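Local structure of MaoC-like dehydratase (Rhodospirillum rubrum, 3EXZ) at residues R13-R18 and H99-V104; S56-A61 and T84-P89; L73-G78 and V140-R145; P94-H99 and T125-G130; T120-T125 and V133-A138. The protein probably catalyses the addition or removal of water at an acyl-thioester double bond, as a hot-dog-fold enzyme of the MaoC family that forms a dimer. One frame throughout, in Å; residues are numbered along the deposited sequence.

Contact 1 of 5, residues R13-R18 and H99-V104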
# COMPACT_ATOMS: atom_id res chain seq x y z
N ARG A 13 -5.76 6.79 20.96
CA ARG A 13 -6.07 7.43 19.69
C ARG A 13 -5.03 8.48 19.35
O ARG A 13 -4.59 9.24 20.21
CB ARG A 13 -7.47 8.06 19.77
CG ARG A 13 -8.61 7.06 19.86
CD ARG A 13 -9.93 7.75 20.22
NE ARG A 13 -11.01 6.81 20.50
CZ ARG A 13 -11.24 6.24 21.69
NH1 ARG A 13 -10.45 6.51 22.72
NH2 ARG A 13 -12.24 5.39 21.83
N PHE A 14 -4.62 8.51 18.08
CA PHE A 14 -3.63 9.47 17.58
C PHE A 14 -4.16 10.15 16.33
O PHE A 14 -4.86 9.55 15.52
CB PHE A 14 -2.32 8.77 17.25
CG PHE A 14 -1.65 8.15 18.43
CD1 PHE A 14 -0.87 8.92 19.29
CD2 PHE A 14 -1.89 6.82 18.75
CE1 PHE A 14 -0.34 8.37 20.45
CE2 PHE A 14 -1.36 6.26 19.91
CZ PHE A 14 -0.59 7.04 20.76
N ASP A 15 -3.79 11.42 16.17
CA ASP A 15 -4.24 12.19 15.04
C ASP A 15 -3.13 12.88 14.31
O ASP A 15 -2.24 13.46 14.93
CB ASP A 15 -5.29 13.18 15.50
CG ASP A 15 -6.64 12.82 14.96
OD1 ASP A 15 -6.97 13.30 13.85
OD2 ASP A 15 -7.37 12.05 15.62
N SER A 16 -3.17 12.83 12.99
CA SER A 16 -2.13 13.45 12.19
C SER A 16 -2.52 14.86 11.77
O SER A 16 -3.66 15.29 11.98
CB SER A 16 -1.91 12.63 10.90
OG SER A 16 -2.90 12.93 9.91
N ALA A 17 -1.55 15.57 11.20
CA ALA A 17 -1.80 16.88 10.64
C ALA A 17 -2.49 16.59 9.28
O ALA A 17 -2.68 15.43 8.88
CB ALA A 17 -0.52 17.66 10.45
N ARG A 18 -2.83 17.65 8.55
CA ARG A 18 -3.57 17.53 7.31
C ARG A 18 -2.75 17.61 6.06
O ARG A 18 -1.63 18.11 6.07
CB ARG A 18 -4.68 18.61 7.31
CG ARG A 18 -6.09 18.11 7.67
CD ARG A 18 -6.59 18.64 9.00
NE ARG A 18 -6.38 17.70 10.10
CZ ARG A 18 -7.35 17.27 10.91
NH1 ARG A 18 -8.60 17.68 10.75
NH2 ARG A 18 -7.06 16.42 11.90
N HIS A 99 -6.49 13.61 6.68
CA HIS A 99 -5.77 13.51 7.93
C HIS A 99 -6.02 12.08 8.39
O HIS A 99 -6.99 11.44 7.97
CB HIS A 99 -6.24 14.51 8.98
CG HIS A 99 -7.54 14.17 9.59
ND1 HIS A 99 -8.74 14.33 8.92
CD2 HIS A 99 -7.85 13.64 10.80
CE1 HIS A 99 -9.72 13.90 9.69
NE2 HIS A 99 -9.21 13.48 10.83
N VAL A 100 -5.15 11.55 9.25
CA VAL A 100 -5.33 10.19 9.70
C VAL A 100 -5.63 10.07 11.18
O VAL A 100 -5.05 10.78 12.00
CB VAL A 100 -4.07 9.34 9.40
CG1 VAL A 100 -4.36 7.85 9.67
CG2 VAL A 100 -3.61 9.57 7.96
N GLU A 101 -6.60 9.20 11.50
CA GLU A 101 -6.97 8.92 12.89
C GLU A 101 -6.59 7.45 13.21
O GLU A 101 -7.19 6.51 12.68
CB GLU A 101 -8.46 9.16 13.12
CG GLU A 101 -8.80 10.63 13.33
CD GLU A 101 -10.29 10.90 13.41
OE1 GLU A 101 -11.05 9.94 13.69
OE2 GLU A 101 -10.70 12.06 13.19
N THR A 102 -5.61 7.26 14.09
CA THR A 102 -5.14 5.92 14.42
C THR A 102 -5.53 5.43 15.81
O THR A 102 -5.44 6.18 16.78
CB THR A 102 -3.58 5.84 14.25
OG1 THR A 102 -3.22 6.32 12.95
CG2 THR A 102 -3.08 4.39 14.39
N THR A 103 -5.98 4.19 15.90
CA THR A 103 -6.38 3.60 17.18
C THR A 103 -5.62 2.29 17.43
O THR A 103 -5.50 1.46 16.53
CB THR A 103 -7.90 3.24 17.22
OG1 THR A 103 -8.68 4.40 16.91
CG2 THR A 103 -8.30 2.72 18.62
N VAL A 104 -5.08 2.14 18.64
CA VAL A 104 -4.38 0.91 19.04
C VAL A 104 -5.50 -0.08 19.43
O VAL A 104 -6.29 0.17 20.35
CB VAL A 104 -3.46 1.14 20.26
CG1 VAL A 104 -2.72 -0.16 20.60
CG2 VAL A 104 -2.47 2.25 19.95
O HOH W 1 -2.97 8.84 13.15

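Contact 2 of 5, residues S56-A61 and T84-P89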
# COMPACT_ATOMS: atom_id res chain seq x y z
N SER A 56 -4.86 7.16 -6.98
CA SER A 56 -4.58 5.74 -6.87
C SER A 56 -4.68 5.37 -5.36
O SER A 56 -4.28 6.16 -4.49
CB SER A 56 -3.15 5.46 -7.33
OG SER A 56 -2.72 4.16 -6.97
N GLY A 57 -5.24 4.20 -5.07
CA GLY A 57 -5.32 3.74 -3.69
C GLY A 57 -3.90 3.70 -3.12
O GLY A 57 -3.70 3.93 -1.93
N TRP A 58 -2.91 3.44 -3.99
CA TRP A 58 -1.51 3.37 -3.57
C TRP A 58 -0.90 4.74 -3.30
O TRP A 58 0.09 4.86 -2.58
CB TRP A 58 -0.71 2.57 -4.59
CG TRP A 58 -1.28 1.21 -4.71
CD1 TRP A 58 -2.01 0.72 -5.75
CD2 TRP A 58 -1.25 0.19 -3.71
NE1 TRP A 58 -2.43 -0.56 -5.47
CE2 TRP A 58 -1.96 -0.92 -4.23
CE3 TRP A 58 -0.66 0.09 -2.45
CZ2 TRP A 58 -2.13 -2.10 -3.51
CZ3 TRP A 58 -0.82 -1.10 -1.73
CH2 TRP A 58 -1.55 -2.18 -2.26
N HIS A 59 -1.51 5.77 -3.87
CA HIS A 59 -1.07 7.14 -3.65
C HIS A 59 -1.64 7.54 -2.26
O HIS A 59 -0.95 8.13 -1.43
CB HIS A 59 -1.60 8.05 -4.76
CG HIS A 59 -1.17 9.47 -4.64
ND1 HIS A 59 -1.77 10.49 -5.35
CD2 HIS A 59 -0.18 10.05 -3.91
CE1 HIS A 59 -1.17 11.63 -5.06
NE2 HIS A 59 -0.20 11.39 -4.19
N THR A 60 -2.91 7.19 -2.01
CA THR A 60 -3.54 7.46 -0.72
C THR A 60 -2.77 6.71 0.39
O THR A 60 -2.54 7.27 1.47
CB THR A 60 -5.02 7.01 -0.75
OG1 THR A 60 -5.72 7.83 -1.68
CG2 THR A 60 -5.68 7.16 0.62
N ALA A 61 -2.36 5.47 0.13
CA ALA A 61 -1.61 4.69 1.12
C ALA A 61 -0.25 5.37 1.42
O ALA A 61 0.17 5.44 2.58
CB ALA A 61 -1.40 3.23 0.63
N THR A 84 -0.54 -5.52 6.79
CA THR A 84 -1.74 -4.74 7.03
C THR A 84 -2.96 -5.19 6.22
O THR A 84 -2.83 -5.79 5.15
CB THR A 84 -1.50 -3.22 6.69
OG1 THR A 84 -2.60 -2.43 7.14
CG2 THR A 84 -1.35 -3.01 5.18
N GLU A 85 -4.14 -4.92 6.78
CA GLU A 85 -5.41 -5.19 6.10
C GLU A 85 -5.76 -3.80 5.54
O GLU A 85 -5.97 -2.84 6.29
CB GLU A 85 -6.49 -5.65 7.07
CG GLU A 85 -7.85 -5.96 6.43
CD GLU A 85 -8.65 -4.73 5.99
OE1 GLU A 85 -8.51 -3.64 6.60
OE2 GLU A 85 -9.44 -4.86 5.03
N LEU A 86 -5.87 -3.72 4.22
CA LEU A 86 -6.10 -2.46 3.54
C LEU A 86 -7.39 -2.41 2.76
O LEU A 86 -7.74 -3.37 2.07
CB LEU A 86 -4.90 -2.22 2.61
CG LEU A 86 -4.49 -0.79 2.23
CD1 LEU A 86 -4.45 0.10 3.48
CD2 LEU A 86 -3.13 -0.83 1.56
N SER A 87 -8.12 -1.31 2.87
CA SER A 87 -9.33 -1.13 2.09
C SER A 87 -9.52 0.35 1.77
O SER A 87 -9.06 1.22 2.52
CB SER A 87 -10.57 -1.69 2.80
OG SER A 87 -10.80 -1.04 4.03
N TRP A 88 -10.16 0.64 0.64
CA TRP A 88 -10.45 2.02 0.25
C TRP A 88 -11.96 2.12 0.01
O TRP A 88 -12.45 1.84 -1.08
CB TRP A 88 -9.69 2.40 -1.03
CG TRP A 88 -8.20 2.21 -0.91
CD1 TRP A 88 -7.30 3.08 -0.34
CD2 TRP A 88 -7.45 1.09 -1.35
NE1 TRP A 88 -6.03 2.56 -0.42
CE2 TRP A 88 -6.09 1.33 -1.03
CE3 TRP A 88 -7.78 -0.11 -2.00
CZ2 TRP A 88 -5.07 0.42 -1.32
CZ3 TRP A 88 -6.76 -1.03 -2.29
CH2 TRP A 88 -5.42 -0.75 -1.96
N PRO A 89 -12.71 2.51 1.05
CA PRO A 89 -14.18 2.64 0.97
C PRO A 89 -14.67 3.72 -0.00
O PRO A 89 -15.60 3.49 -0.77
CB PRO A 89 -14.59 2.96 2.40
CG PRO A 89 -13.45 2.43 3.24
CD PRO A 89 -12.24 2.75 2.42

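Contact 3 of 5, residues L73-G78 and V140-R145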
# COMPACT_ATOMS: atom_id res chain seq x y z
N LEU A 73 1.50 8.86 13.97
CA LEU A 73 1.92 7.80 14.88
C LEU A 73 3.33 8.20 15.29
O LEU A 73 4.32 7.97 14.57
CB LEU A 73 1.89 6.42 14.17
CG LEU A 73 1.29 5.23 14.95
CD1 LEU A 73 1.79 3.94 14.32
CD2 LEU A 73 1.69 5.28 16.42
N PRO A 74 3.44 8.83 16.46
CA PRO A 74 4.66 9.34 17.07
C PRO A 74 5.64 8.36 17.70
O PRO A 74 6.16 8.64 18.77
CB PRO A 74 4.16 10.34 18.11
CG PRO A 74 2.66 10.45 17.88
CD PRO A 74 2.29 9.11 17.34
N LEU A 75 5.90 7.25 17.03
CA LEU A 75 6.81 6.25 17.56
C LEU A 75 8.25 6.73 17.53
O LEU A 75 8.75 7.15 16.49
CB LEU A 75 6.66 4.95 16.76
CG LEU A 75 5.71 3.83 17.26
CD1 LEU A 75 4.66 4.34 18.24
CD2 LEU A 75 5.07 3.18 16.04
N ALA A 76 8.93 6.64 18.67
CA ALA A 76 10.31 7.12 18.76
C ALA A 76 11.29 6.38 17.87
O ALA A 76 12.20 6.99 17.30
CB ALA A 76 10.78 7.07 20.22
N GLN A 77 11.10 5.07 17.74
CA GLN A 77 11.99 4.27 16.92
C GLN A 77 11.48 4.00 15.50
O GLN A 77 12.00 3.14 14.79
CB GLN A 77 12.34 2.97 17.64
CG GLN A 77 13.01 3.19 18.99
CD GLN A 77 13.45 1.89 19.63
OE1 GLN A 77 12.64 1.01 19.90
NE2 GLN A 77 14.75 1.76 19.87
N GLY A 78 10.46 4.75 15.10
CA GLY A 78 9.94 4.60 13.75
C GLY A 78 8.79 3.65 13.59
O GLY A 78 8.37 3.02 14.56
N VAL A 140 2.39 -3.39 13.71
CA VAL A 140 3.67 -2.69 13.78
C VAL A 140 4.52 -3.31 14.88
O VAL A 140 4.00 -3.82 15.87
CB VAL A 140 3.40 -1.17 14.05
CG1 VAL A 140 4.69 -0.39 14.08
CG2 VAL A 140 2.49 -0.62 12.96
N VAL A 141 5.84 -3.29 14.68
CA VAL A 141 6.77 -3.85 15.66
C VAL A 141 7.26 -2.70 16.54
O VAL A 141 7.95 -1.79 16.06
CB VAL A 141 7.99 -4.52 14.99
CG1 VAL A 141 8.76 -5.32 16.03
CG2 VAL A 141 7.53 -5.42 13.85
N VAL A 142 6.91 -2.76 17.81
CA VAL A 142 7.31 -1.72 18.75
C VAL A 142 8.12 -2.25 19.93
O VAL A 142 7.67 -3.12 20.68
CB VAL A 142 6.07 -0.98 19.32
CG1 VAL A 142 6.53 0.17 20.21
CG2 VAL A 142 5.19 -0.48 18.19
N PHE A 143 9.32 -1.70 20.09
CA PHE A 143 10.21 -2.07 21.18
C PHE A 143 10.04 -1.10 22.37
O PHE A 143 9.57 0.03 22.20
CB PHE A 143 11.67 -1.98 20.73
CG PHE A 143 12.06 -3.02 19.72
CD1 PHE A 143 12.77 -4.15 20.10
CD2 PHE A 143 11.74 -2.86 18.38
CE1 PHE A 143 13.13 -5.12 19.17
CE2 PHE A 143 12.09 -3.83 17.44
CZ PHE A 143 12.80 -4.95 17.83
N ARG A 144 10.39 -1.55 23.57
CA ARG A 144 10.32 -0.66 24.72
C ARG A 144 11.62 0.18 24.70
O ARG A 144 12.59 -0.19 24.03
CB ARG A 144 10.14 -1.44 26.03
CG ARG A 144 10.86 -2.75 26.14
CD ARG A 144 10.19 -3.61 27.22
NE ARG A 144 9.78 -2.81 28.37
CZ ARG A 144 9.40 -3.29 29.55
NH1 ARG A 144 9.38 -4.61 29.76
NH2 ARG A 144 9.06 -2.46 30.52
N ARG A 145 11.61 1.31 25.39
CA ARG A 145 12.77 2.20 25.43
C ARG A 145 14.00 1.47 25.92
O ARG A 145 13.96 0.78 26.93
CB ARG A 145 12.52 3.43 26.30
CG ARG A 145 12.07 3.13 27.72
CD ARG A 145 10.56 3.28 27.85
NE ARG A 145 10.11 4.53 27.24
CZ ARG A 145 9.34 5.42 27.85
NH1 ARG A 145 8.92 5.21 29.09
NH2 ARG A 145 8.99 6.54 27.21

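Contact 4 of 5, residues P94-H99 and T125-G130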
# COMPACT_ATOMS: atom_id res chain seq x y z
N PRO A 94 -9.42 15.17 -5.96
CA PRO A 94 -8.57 16.37 -6.02
C PRO A 94 -9.30 17.38 -5.13
O PRO A 94 -10.54 17.47 -5.16
CB PRO A 94 -8.63 16.78 -7.49
CG PRO A 94 -8.98 15.54 -8.22
CD PRO A 94 -9.90 14.78 -7.30
N GLY A 95 -8.55 18.16 -4.35
CA GLY A 95 -9.12 19.16 -3.46
C GLY A 95 -9.41 18.63 -2.07
O GLY A 95 -9.74 19.40 -1.16
N ASP A 96 -9.26 17.32 -1.87
CA ASP A 96 -9.55 16.71 -0.58
C ASP A 96 -8.53 16.99 0.51
O ASP A 96 -7.33 16.98 0.25
CB ASP A 96 -9.71 15.18 -0.74
CG ASP A 96 -11.11 14.76 -1.22
OD1 ASP A 96 -11.95 15.64 -1.52
OD2 ASP A 96 -11.36 13.53 -1.29
N GLU A 97 -9.01 17.29 1.72
CA GLU A 97 -8.11 17.48 2.85
C GLU A 97 -8.11 16.17 3.63
O GLU A 97 -9.14 15.75 4.18
CB GLU A 97 -8.58 18.59 3.79
CG GLU A 97 -8.33 19.98 3.26
CD GLU A 97 -6.97 20.54 3.66
OE1 GLU A 97 -6.62 20.43 4.85
OE2 GLU A 97 -6.26 21.09 2.78
N LEU A 98 -6.96 15.51 3.67
CA LEU A 98 -6.84 14.26 4.39
C LEU A 98 -6.06 14.39 5.69
O LEU A 98 -5.13 15.20 5.81
CB LEU A 98 -6.11 13.20 3.53
CG LEU A 98 -6.59 12.98 2.09
CD1 LEU A 98 -5.78 11.87 1.43
CD2 LEU A 98 -8.08 12.64 2.09
N HIS A 99 -6.49 13.61 6.68
CA HIS A 99 -5.77 13.51 7.93
C HIS A 99 -6.02 12.08 8.39
O HIS A 99 -6.99 11.44 7.97
CB HIS A 99 -6.24 14.51 8.98
CG HIS A 99 -7.54 14.17 9.59
ND1 HIS A 99 -8.74 14.33 8.92
CD2 HIS A 99 -7.85 13.64 10.80
CE1 HIS A 99 -9.72 13.90 9.69
NE2 HIS A 99 -9.21 13.48 10.83
N THR A 125 -7.99 6.99 7.20
CA THR A 125 -7.66 8.23 6.51
C THR A 125 -9.00 8.83 6.10
O THR A 125 -9.80 8.19 5.40
CB THR A 125 -6.79 7.97 5.28
OG1 THR A 125 -5.80 6.99 5.64
CG2 THR A 125 -6.08 9.27 4.83
N LEU A 126 -9.25 10.05 6.53
CA LEU A 126 -10.51 10.71 6.26
C LEU A 126 -10.36 12.02 5.50
O LEU A 126 -9.34 12.70 5.63
CB LEU A 126 -11.21 11.05 7.59
CG LEU A 126 -11.20 10.03 8.74
CD1 LEU A 126 -11.60 10.72 10.04
CD2 LEU A 126 -12.15 8.89 8.43
N ASN A 127 -11.37 12.35 4.69
CA ASN A 127 -11.37 13.63 4.01
C ASN A 127 -12.21 14.61 4.86
O ASN A 127 -12.69 14.24 5.94
CB ASN A 127 -11.94 13.55 2.59
CG ASN A 127 -13.31 12.92 2.53
OD1 ASN A 127 -14.09 12.99 3.48
ND2 ASN A 127 -13.62 12.33 1.38
N GLN A 128 -12.38 15.83 4.38
CA GLN A 128 -13.10 16.87 5.12
C GLN A 128 -14.57 16.58 5.35
O GLN A 128 -15.22 17.25 6.16
CB GLN A 128 -12.95 18.22 4.42
CG GLN A 128 -13.36 18.21 2.96
CD GLN A 128 -12.18 17.98 2.04
OE1 GLN A 128 -11.73 16.84 1.85
NE2 GLN A 128 -11.67 19.06 1.46
N ARG A 129 -15.10 15.59 4.64
CA ARG A 129 -16.50 15.22 4.79
C ARG A 129 -16.68 14.10 5.81
O ARG A 129 -17.80 13.61 6.01
CB ARG A 129 -17.09 14.80 3.44
CG ARG A 129 -17.79 15.93 2.71
CD ARG A 129 -16.96 16.45 1.55
NE ARG A 129 -16.79 15.44 0.51
CZ ARG A 129 -17.78 14.90 -0.19
NH1 ARG A 129 -19.03 15.28 0.03
NH2 ARG A 129 -17.51 13.99 -1.11
N GLY A 130 -15.59 13.72 6.46
CA GLY A 130 -15.66 12.67 7.46
C GLY A 130 -15.71 11.26 6.89
O GLY A 130 -15.89 10.29 7.64
O HOH W 2 -12.71 11.53 -1.13

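Contact 5 of 5, residues T120-T125 and V133-A138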
# COMPACT_ATOMS: atom_id res chain seq x y z
N THR A 120 -1.26 -3.70 17.06
CA THR A 120 -2.23 -3.59 15.99
C THR A 120 -2.78 -2.16 15.95
O THR A 120 -3.50 -1.74 16.86
CB THR A 120 -3.40 -4.59 16.18
OG1 THR A 120 -2.89 -5.93 16.18
CG2 THR A 120 -4.41 -4.45 15.06
N CYS A 121 -2.45 -1.43 14.90
CA CYS A 121 -2.90 -0.05 14.75
C CYS A 121 -3.86 0.08 13.59
O CYS A 121 -3.55 -0.31 12.46
CB CYS A 121 -1.71 0.88 14.49
SG CYS A 121 -0.45 0.81 15.77
N GLN A 122 -5.03 0.63 13.87
CA GLN A 122 -6.03 0.84 12.84
C GLN A 122 -6.06 2.31 12.46
O GLN A 122 -6.53 3.15 13.23
CB GLN A 122 -7.41 0.39 13.31
CG GLN A 122 -8.48 0.52 12.25
CD GLN A 122 -9.77 -0.17 12.62
OE1 GLN A 122 -9.93 -1.38 12.40
NE2 GLN A 122 -10.69 0.58 13.21
N SER A 123 -5.54 2.62 11.28
CA SER A 123 -5.52 3.99 10.80
C SER A 123 -6.61 4.23 9.76
O SER A 123 -6.69 3.53 8.75
CB SER A 123 -4.16 4.32 10.17
OG SER A 123 -3.11 4.07 11.08
N ASP A 124 -7.46 5.22 10.02
CA ASP A 124 -8.52 5.59 9.10
C ASP A 124 -8.14 6.95 8.52
O ASP A 124 -7.96 7.93 9.25
CB ASP A 124 -9.87 5.68 9.82
CG ASP A 124 -10.49 4.32 10.09
OD1 ASP A 124 -11.58 4.28 10.71
OD2 ASP A 124 -9.91 3.29 9.69
N THR A 125 -7.99 6.99 7.20
CA THR A 125 -7.66 8.23 6.51
C THR A 125 -9.00 8.83 6.10
O THR A 125 -9.80 8.19 5.40
CB THR A 125 -6.79 7.97 5.28
OG1 THR A 125 -5.80 6.99 5.64
CG2 THR A 125 -6.08 9.27 4.83
N VAL A 133 -11.37 7.32 3.23
CA VAL A 133 -10.80 7.00 1.92
C VAL A 133 -9.81 5.84 2.02
O VAL A 133 -9.35 5.30 1.01
CB VAL A 133 -10.13 8.23 1.24
CG1 VAL A 133 -11.18 9.32 1.05
CG2 VAL A 133 -8.94 8.73 2.03
N GLN A 134 -9.47 5.44 3.25
CA GLN A 134 -8.60 4.29 3.45
C GLN A 134 -8.60 3.84 4.88
O GLN A 134 -8.62 4.66 5.80
CB GLN A 134 -7.13 4.56 3.06
CG GLN A 134 -6.24 3.32 3.17
CD GLN A 134 -4.77 3.58 2.88
OE1 GLN A 134 -3.94 3.69 3.79
NE2 GLN A 134 -4.43 3.68 1.59
N ARG A 135 -8.65 2.52 5.08
CA ARG A 135 -8.51 1.97 6.41
C ARG A 135 -7.38 0.96 6.29
O ARG A 135 -7.37 0.10 5.40
CB ARG A 135 -9.77 1.27 6.92
CG ARG A 135 -9.49 0.35 8.09
CD ARG A 135 -10.78 -0.10 8.74
NE ARG A 135 -11.45 1.01 9.41
CZ ARG A 135 -12.51 0.87 10.21
NH1 ARG A 135 -13.01 -0.34 10.45
NH2 ARG A 135 -13.06 1.94 10.77
N SER A 136 -6.41 1.10 7.19
CA SER A 136 -5.26 0.23 7.24
C SER A 136 -5.14 -0.31 8.66
O SER A 136 -4.83 0.43 9.59
CB SER A 136 -4.00 1.02 6.85
OG SER A 136 -2.85 0.20 6.82
N THR A 137 -5.46 -1.60 8.84
CA THR A 137 -5.33 -2.25 10.15
C THR A 137 -3.96 -2.92 10.04
O THR A 137 -3.81 -4.01 9.50
CB THR A 137 -6.45 -3.27 10.37
OG1 THR A 137 -7.71 -2.61 10.26
CG2 THR A 137 -6.34 -3.90 11.76
N ALA A 138 -2.95 -2.24 10.57
CA ALA A 138 -1.58 -2.70 10.49
C ALA A 138 -1.00 -3.30 11.76
O ALA A 138 -1.43 -2.97 12.86
CB ALA A 138 -0.67 -1.51 10.04

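Contact 1 of 5, residues R13-R18 and H99-V104
In the hot-dog sheet strand 13-20 runs antiparallel beside strand 97-109 as the outermost strand of the chain on that side, with F14 and T102 as a hydrogen-bonded pair: F14 N donates to T102 O and T102 N to F14 O, both at 2.8 Å. R13-T103 and D15-E101 flank it as non-hydrogen-bonded pairs. Beyond D15 a side chain joins the backbone pattern. S16 N still gives to V100 O, but V100 N donates to S16 OG at 2.7 Å in a nearly straight bond (170°). A chi1 of 80° sets S16 OG between its own N and carbonyl carbon, and the hydroxyl in turn donates to A17 O at 2.7 Å. R18, bent at chi2 and chi3, lays its guanidinium flat over one face of the H99 imidazole, centres 3.7 Å apart and planes at 22°. D15 OD1 comes to the rim of the same ring, 3.2 Å from H99 CD2, with its carboxylate nearly coplanar with the ring. H99 NE2 donates to E101 OE2 at 3.1 Å within the ring plane, so an in-plane bond and an overlying cation together fix how the imidazole is turned. On the other face the edge of F14 meets V104 CG2, while V100 and T102 rest on L68 of helix 57-72. A curved antiparallel sheet closing round a long helix in this way is the hallmark of the hot-dog fold.

Contact 2 of 5, residues S56-A61 and T84-P89
W58 and W88 both hold CG anti to the carbonyl carbon (chi1 -59° and -57°); W88 leaves its backbone toward the helix, whereas W58 starts away from the strand and only its outer ring comes back to W88. They meet as a T-shaped pair: the edge of W88 points at the face of W58, six-membered ring centroids 5.3 Å apart and planes at 71°. The touching atom is W88 CH2, which stands over the rim of W58, 3.9 Å from W58 CZ2. Behind it one face of W88 receives the helix backbone, with G57 CA 3.7 Å from the centroid of the five-membered ring in a CH-pi contact. This fit demands glycine, since a CB at G57 would fall about 2.8 Å from W88 CE2. L86 CD2 completes the apolar patch, 4.0 Å from W58 CZ3. The helix start is fixed by S56 at the N-cap, whose OG accepts from W58 N at 3.1 Å and also bonds D34. An alanine in place of W88 would probably open a gap over G57 and leave the face of W58 without its edge-on partner. W58 also packs on M65 of the second subunit and L86 on W58 of that subunit, whose strand continues the sheet beside T84, L86 and S87. The first turn of the central helix thus packs on an interface strand, as expected of a hot-dog dimer.

Contact 3 of 5, residues L73-G78 and V140-R145
L75 reaches its CD2 methyl toward strand 132-143 and overlaps two valines there, meeting V140 CG1 tip to tip at 4.1 Å and V142 CG2 at 4.2 Å. V140 presents that methyl because CG1 stands anti to its backbone N (chi1 -178°). Two residues further along the loop, Q77 covers the next part of the strand. With CG anti to the carbonyl carbon and the chain extended from there, its amide crosses F143 at about a right angle, and Q77 OE1 stops 3.3 Å from F143 CB. The amide plane is nearly perpendicular to the phenyl ring (86°), and the oxygen approaches the ring obliquely. L75 to G78 form a type I beta turn, closed by G78 N donating to L75 O at 3.3 Å; at the positive phi of G78 a CB would be jammed against Q77 O. The loop leads from the central helix 57-72 to strand 81-87, and its backbone is also held at P74 and A76 by L3. Outside the pair, F143 packs on L49 of the second subunit, while R144 and R145 form salt bridges with E6 and D7 near the N terminus. No hydrogen bond links the loop to the strand, so what holds them together here is van der Waals contact: methyls on the inner side, and a polar amide laid against aliphatic carbon on the more exposed one.

Contact 4 of 5, residues P94-H99 and T125-G130
H99 and L126 pair at the open end of the beta hairpin made by strands 97-109 and 116-126, part of the hot-dog sheet. The backbone bonds come first: H99 N donates to L126 O at 3.2 Å, and L126 N to H99 O at 3.0 Å, the latter nearly along the C=O axis. Beyond this pair a side-chain amide takes over. Q128, with CG between its backbone N and carbonyl carbon (chi1 55°) and a bend at chi2, reaches across to the backbone of G95 and E97: its NE2 donates to G95 O at 3.3 Å, while E97 N donates to its OE1 at 2.8 Å from above the amide carbonyl plane. Both ends of one amide are thereby used, which fixes its rotation. Within its own segment N127 OD1 accepts from R129 N, an Asx turn, inside the type I turn from N127 to G130; N127 ND2 bonds E131. Van der Waals contacts add to these: L126 CD1 lies 3.7 Å from H99 CE1, and on the other side of the sheet L98 CB meets T125 CG2 at 4.1 Å. The two backbones come close once more where N127 CA sits 3.1 Å from E97 O, a CA-H...O contact.

Contact 5 of 5, residues T120-T125 and V133-A138
R135 lies side by side with D124, its neighbour on the adjacent strand of the hairpin, and nearly every atom of its side chain meets that residue. CB and CG both pass D124 OD2 at 3.4 Å, with CG anti to the backbone N (chi1 162°). CD lies 3.6 Å from the same oxygen and also nears Q122 OE1. The bend at chi3 (-68°) then brings NE to D124 OD2, to which it donates at 2.8 Å; NH2 donates to D124 OD1, also at 2.8 Å and on its syn lone pair. This side-on, two-nitrogen salt bridge is almost flat, guanidinium and carboxylate planes 8° apart. CZ lies beneath the Q122 amide, whose NE2 is stacked 3.5 Å from it over the centre of the guanidinium. Q122 OE1 in turn accepts a weak bond from T137 OG1 at 3.3 Å. An alanine at R135 would probably leave the D124 carboxylate without its mate and the Q122 amide freer to turn. Beneath this row the backbones pair at C121-A138 and S123-S136, and a classic beta bulge sets V133 and Q134 against T125: V133 N donates to T125 O, and T125 N to Q134 O. On the other face S123 and S136 bond T102 and T84. Charge is thus paired on the more exposed face, while hydroxyls of the buried face find partners on neighbouring strands.

From the N terminus, strand 13-20 opens contact 1, which closes only at 99-104, after the helices and strand 81-87. Within that long excursion contact 2 opens and closes, tying the start of helix 57-72 to strand 81-87 at the dimer interface. The loop after the helix opens contact 3, which crosses both contacts 1 and 2 and closes last, at 140-145. Contacts 4 and 5 fall inside its span and cross each other, sharing T125; contact 4 also crosses contact 1 and shares H99 with it. Contacts 1, 4 and 5 join successive strands across the sheet, whereas contacts 2 and 3 fasten the helix start and the loop after the helix to it.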